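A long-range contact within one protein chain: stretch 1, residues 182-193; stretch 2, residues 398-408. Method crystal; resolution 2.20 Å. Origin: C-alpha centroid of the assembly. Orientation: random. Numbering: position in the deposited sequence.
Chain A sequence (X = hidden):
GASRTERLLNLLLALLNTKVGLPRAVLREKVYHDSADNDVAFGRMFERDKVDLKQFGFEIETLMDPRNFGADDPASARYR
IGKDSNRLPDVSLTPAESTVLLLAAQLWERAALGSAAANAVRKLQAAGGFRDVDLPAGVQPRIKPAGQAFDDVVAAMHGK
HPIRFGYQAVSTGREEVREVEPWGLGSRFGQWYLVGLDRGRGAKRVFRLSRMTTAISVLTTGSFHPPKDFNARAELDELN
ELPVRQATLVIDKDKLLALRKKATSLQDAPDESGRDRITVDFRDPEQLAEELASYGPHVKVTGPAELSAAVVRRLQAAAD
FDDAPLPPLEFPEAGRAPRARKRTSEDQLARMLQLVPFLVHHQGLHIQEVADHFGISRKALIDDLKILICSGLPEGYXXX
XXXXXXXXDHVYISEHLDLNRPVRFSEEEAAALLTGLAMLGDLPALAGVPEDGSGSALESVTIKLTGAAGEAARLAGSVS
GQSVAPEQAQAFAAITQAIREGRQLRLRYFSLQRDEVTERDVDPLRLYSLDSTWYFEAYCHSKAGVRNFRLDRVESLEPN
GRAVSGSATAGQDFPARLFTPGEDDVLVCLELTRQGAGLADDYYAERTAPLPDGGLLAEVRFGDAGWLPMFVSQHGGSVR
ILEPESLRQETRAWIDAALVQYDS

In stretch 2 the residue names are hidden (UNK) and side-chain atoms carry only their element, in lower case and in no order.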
# COMPACT_ATOMS: atom_id res chain seq x y z
N PRO A 182 -25.99 11.39 -7.01
CA PRO A 182 -24.59 11.03 -7.37
C PRO A 182 -24.52 10.28 -8.69
O PRO A 182 -25.25 9.32 -8.90
CB PRO A 182 -24.15 10.14 -6.21
CG PRO A 182 -25.53 9.52 -5.69
CD PRO A 182 -26.49 10.66 -5.82
N TRP A 183 -23.67 10.78 -9.60
CA TRP A 183 -23.44 10.13 -10.89
C TRP A 183 -22.17 9.32 -10.93
O TRP A 183 -22.09 8.30 -11.64
CB TRP A 183 -23.36 11.13 -12.02
CG TRP A 183 -24.59 11.94 -12.23
CD1 TRP A 183 -25.79 11.82 -11.59
CD2 TRP A 183 -24.73 13.04 -13.15
NE1 TRP A 183 -26.68 12.77 -12.09
CE2 TRP A 183 -26.03 13.54 -13.03
CE3 TRP A 183 -23.86 13.65 -14.05
CZ2 TRP A 183 -26.50 14.61 -13.80
CZ3 TRP A 183 -24.33 14.72 -14.81
CH2 TRP A 183 -25.64 15.18 -14.68
N GLY A 184 -21.16 9.74 -10.19
CA GLY A 184 -19.92 9.00 -10.23
C GLY A 184 -18.91 9.52 -9.24
O GLY A 184 -19.01 10.63 -8.72
N LEU A 185 -17.97 8.64 -8.92
CA LEU A 185 -16.77 8.95 -8.20
C LEU A 185 -15.58 8.89 -9.15
O LEU A 185 -15.56 8.10 -10.11
CB LEU A 185 -16.56 7.96 -7.07
CG LEU A 185 -17.55 8.05 -5.90
CD1 LEU A 185 -17.49 6.76 -5.17
CD2 LEU A 185 -17.13 9.20 -4.97
N GLY A 186 -14.57 9.69 -8.87
CA GLY A 186 -13.46 9.77 -9.80
C GLY A 186 -12.19 10.24 -9.12
O GLY A 186 -12.22 10.91 -8.08
N SER A 187 -11.07 9.84 -9.71
CA SER A 187 -9.75 10.18 -9.19
C SER A 187 -8.99 10.91 -10.28
O SER A 187 -8.88 10.41 -11.39
CB SER A 187 -8.99 8.91 -8.81
OG SER A 187 -7.87 9.27 -8.07
N ARG A 188 -8.58 12.12 -10.00
CA ARG A 188 -7.59 12.78 -10.84
C ARG A 188 -6.58 13.47 -9.96
O ARG A 188 -6.94 14.14 -8.99
CB ARG A 188 -8.18 13.71 -11.89
CG ARG A 188 -8.54 12.92 -13.13
CD ARG A 188 -9.80 13.43 -13.76
NE ARG A 188 -10.20 12.69 -14.96
CZ ARG A 188 -10.44 11.37 -15.05
NH1 ARG A 188 -10.29 10.57 -13.98
NH2 ARG A 188 -10.85 10.86 -16.21
N PHE A 189 -5.30 13.31 -10.34
CA PHE A 189 -4.16 13.86 -9.60
C PHE A 189 -4.06 13.24 -8.21
O PHE A 189 -3.62 13.88 -7.25
CB PHE A 189 -4.30 15.38 -9.49
CG PHE A 189 -4.86 16.03 -10.73
CD1 PHE A 189 -4.17 16.00 -11.93
CD2 PHE A 189 -6.11 16.65 -10.70
CE1 PHE A 189 -4.71 16.59 -13.08
CE2 PHE A 189 -6.66 17.24 -11.84
CZ PHE A 189 -5.95 17.21 -13.04
N GLY A 190 -4.41 11.95 -8.10
CA GLY A 190 -4.43 11.25 -6.83
C GLY A 190 -5.63 11.53 -5.94
O GLY A 190 -5.85 10.78 -4.98
N GLN A 191 -6.46 12.53 -6.26
CA GLN A 191 -7.53 13.00 -5.36
C GLN A 191 -8.91 12.61 -5.88
O GLN A 191 -9.18 12.69 -7.08
CB GLN A 191 -7.45 14.53 -5.22
CG GLN A 191 -6.16 15.02 -4.53
CD GLN A 191 -5.88 14.23 -3.25
OE1 GLN A 191 -5.05 13.31 -3.23
NE2 GLN A 191 -6.59 14.58 -2.16
N TRP A 192 -9.81 12.27 -4.95
CA TRP A 192 -11.10 11.71 -5.31
C TRP A 192 -12.20 12.77 -5.31
O TRP A 192 -12.25 13.67 -4.46
CB TRP A 192 -11.49 10.59 -4.37
CG TRP A 192 -10.82 9.28 -4.68
CD1 TRP A 192 -9.62 8.81 -4.18
CD2 TRP A 192 -11.29 8.28 -5.57
NE1 TRP A 192 -9.35 7.56 -4.69
CE2 TRP A 192 -10.35 7.21 -5.56
CE3 TRP A 192 -12.41 8.18 -6.41
CZ2 TRP A 192 -10.50 6.06 -6.34
CZ3 TRP A 192 -12.56 7.02 -7.19
CH2 TRP A 192 -11.60 5.97 -7.14
N TYR A 193 -13.11 12.62 -6.24
CA TYR A 193 -14.17 13.58 -6.50
C TYR A 193 -15.48 12.80 -6.63
O TYR A 193 -15.49 11.68 -7.14
CB TYR A 193 -13.97 14.33 -7.82
CG TYR A 193 -12.70 15.16 -7.87
CD1 TYR A 193 -11.47 14.56 -8.08
CD2 TYR A 193 -12.74 16.53 -7.68
CE1 TYR A 193 -10.29 15.34 -8.12
CE2 TYR A 193 -11.58 17.31 -7.72
CZ TYR A 193 -10.36 16.70 -7.93
OH TYR A 193 -9.21 17.47 -7.96
N UNK A 398 3.99 7.28 -7.77
CA UNK A 398 3.69 8.64 -8.26
C UNK A 398 2.20 8.96 -8.30
O UNK A 398 1.36 8.08 -8.53
c UNK A 398 4.27 8.63 -9.68
c UNK A 398 4.66 7.16 -9.94
c UNK A 398 4.19 6.31 -8.85
N UNK A 399 1.89 10.26 -8.14
CA UNK A 399 0.50 10.70 -7.97
C UNK A 399 -0.21 10.97 -9.29
O UNK A 399 -1.43 11.19 -9.29
c UNK A 399 1.26 13.12 -7.64
o UNK A 399 2.26 13.50 -6.99
o UNK A 399 0.94 13.62 -8.74
c UNK A 399 0.43 11.97 -7.10
N UNK A 400 0.51 11.00 -10.40
CA UNK A 400 -0.04 11.35 -11.71
C UNK A 400 -0.05 10.16 -12.65
O UNK A 400 0.28 10.28 -13.83
c UNK A 400 2.27 12.33 -12.28
c UNK A 400 0.74 12.53 -12.32
o UNK A 400 2.75 11.20 -12.06
o UNK A 400 3.01 13.32 -12.51
N UNK A 401 -0.35 8.97 -12.14
CA UNK A 401 -0.34 7.76 -12.96
C UNK A 401 -1.71 7.17 -13.31
O UNK A 401 -1.87 6.67 -14.43
c UNK A 401 2.26 4.86 -12.01
c UNK A 401 0.52 6.70 -12.24
c UNK A 401 1.35 5.65 -12.97
c UNK A 401 2.16 6.27 -14.09
N UNK A 402 -2.71 7.18 -12.41
CA UNK A 402 -4.01 6.52 -12.63
C UNK A 402 -5.18 7.50 -12.67
O UNK A 402 -5.46 8.18 -11.68
c UNK A 402 -3.26 3.93 -13.19
c UNK A 402 -4.28 5.46 -11.57
c UNK A 402 -3.80 3.13 -10.94
c UNK A 402 -3.34 4.28 -11.74
N UNK A 403 -5.93 7.48 -13.76
CA UNK A 403 -7.23 8.15 -13.80
C UNK A 403 -8.30 7.08 -13.64
O UNK A 403 -8.45 6.22 -14.51
c UNK A 403 -6.61 10.12 -15.29
o UNK A 403 -6.73 10.77 -16.36
c UNK A 403 -7.50 8.91 -15.11
o UNK A 403 -5.78 10.42 -14.39
N UNK A 404 -9.08 7.19 -12.57
CA UNK A 404 -10.11 6.23 -12.18
C UNK A 404 -11.48 6.90 -12.24
O UNK A 404 -11.65 8.02 -11.74
c UNK A 404 -8.46 5.02 -10.79
c UNK A 404 -9.84 5.69 -10.77
c UNK A 404 -7.84 4.81 -9.46
c UNK A 404 -10.91 4.66 -10.41
N UNK A 405 -12.44 6.22 -12.89
CA UNK A 405 -13.87 6.54 -12.89
C UNK A 405 -14.63 5.37 -12.25
O UNK A 405 -14.46 4.20 -12.65
c UNK A 405 -12.58 7.93 -15.42
c UNK A 405 -14.05 7.99 -15.02
n UNK A 405 -12.11 6.77 -15.91
c UNK A 405 -14.49 6.76 -14.28
o UNK A 405 -11.88 8.91 -15.30
N UNK A 406 -15.54 5.68 -11.35
CA UNK A 406 -16.37 4.66 -10.70
C UNK A 406 -17.81 5.14 -10.74
O UNK A 406 -18.21 5.97 -9.91
c UNK A 406 -17.89 2.89 -8.68
c UNK A 406 -15.38 0.40 -5.81
c UNK A 406 -15.94 2.42 -7.65
c UNK A 406 -16.68 0.50 -6.28
n UNK A 406 -18.10 1.82 -7.86
c UNK A 406 -16.95 1.52 -7.19
c UNK A 406 -15.91 4.43 -9.29
c UNK A 406 -14.64 2.30 -7.16
c UNK A 406 -14.37 1.29 -6.21
c UNK A 406 -16.57 3.30 -8.59
N UNK A 407 -18.58 4.63 -11.70
CA UNK A 407 -20.03 4.87 -11.79
C UNK A 407 -20.80 3.71 -11.17
O UNK A 407 -20.22 2.76 -10.66
o UNK A 407 -19.32 6.74 -16.21
o UNK A 407 -21.15 5.63 -15.88
c UNK A 407 -19.71 6.11 -13.98
c UNK A 407 -20.43 5.04 -13.25
c UNK A 407 -20.09 6.14 -15.47
N UNK A 408 -22.14 3.79 -11.21
CA UNK A 408 -22.98 2.73 -10.64
C UNK A 408 -22.65 1.40 -11.28
O UNK A 408 -22.86 1.21 -12.47
c UNK A 408 -24.49 3.02 -10.85
o UNK A 408 -24.98 1.70 -8.90
c UNK A 408 -25.37 2.07 -10.00
n UNK A 408 -26.55 1.71 -10.50
O HOH W 1 -23.78 6.31 -11.98

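Position 398 has three side-chain carbons that close a ring onto the backbone N. They touch nothing on stretch 1. This is Pro-398.

Position 399 has two carbons, the second carrying two oxygens, and is poorly ordered. Its backbone O lies 3.3 Å from Gly-190 N, but the angle is too poor for a hydrogen bond. It is Asp-399.

Position 400 repeats the pattern of two carbons and two oxygens, also poorly ordered. The end of its side chain leads away from stretch 1. It is Asp-400.

Position 401 has four carbons, forked at the second, out of reach of stretch 1. It is Leu-401.

Position 402 has the same four carbons and fork. The end of its side chain leads away, and its backbone O comes 4.1 Å from Ser-187 O. It is Leu-402.

Position 403 has two carbons, the second with two oxygens. Its CB lies over one face of the Arg-188 guanidinium, 3.4 Å from Arg-188 NH1. This is Asp-403. Its OD1 is 4.1 Å from Arg-188 NH2 and well out of the guanidinium plane, so the charges are near without a salt bridge.

Position 404 has four carbons, forked at the first, with one arm two carbons long. One of its carbons packs against Trp-192. That is Ile-404. The carbon is Ile-404 CG2, 3.6 Å from Trp-192 CH2. Ser-187 N donates to Ile-404 O at 2.8 Å; the return bond, Ile-404 N to Ser-187 O, is weak at 3.4 Å.

Position 405 has three carbons, the third carrying one oxygen and one nitrogen. The end of this chain reaches the edge of the Arg-188 guanidinium. It is Gln-405. The model puts Gln-405 OE1 a very short 2.4 Å from Arg-188 NH2, so the oxygen's place is less sure.

Position 406 has one carbon, then fused five- and six-membered rings with eight carbons and one nitrogen. Its CB is 4.2 Å from Leu-185 CB. It is Trp-406.

Position 407 has three carbons, the third with two oxygens. The middle carbon lies 4.0 Å from Trp-183 O. It is Glu-407.

Position 408 has two carbons, the second with one oxygen and one nitrogen. A water accepts from its backbone N and donates to Trp-183 O. It is Asn-408.

The contact is an antiparallel strand pairing. Leu-185 N donates to Trp-406 O at 2.9 Å, and Trp-406 N to Leu-185 O at 2.7 Å. Leu-185, Ser-187, Ile-404 and Trp-406 place their side chains on one face. Gly-186, opposite Gln-405, brings its CA within 3.2 Å of Ile-404 O.

Stretch 2 398-408: PDDLLDIQWEN
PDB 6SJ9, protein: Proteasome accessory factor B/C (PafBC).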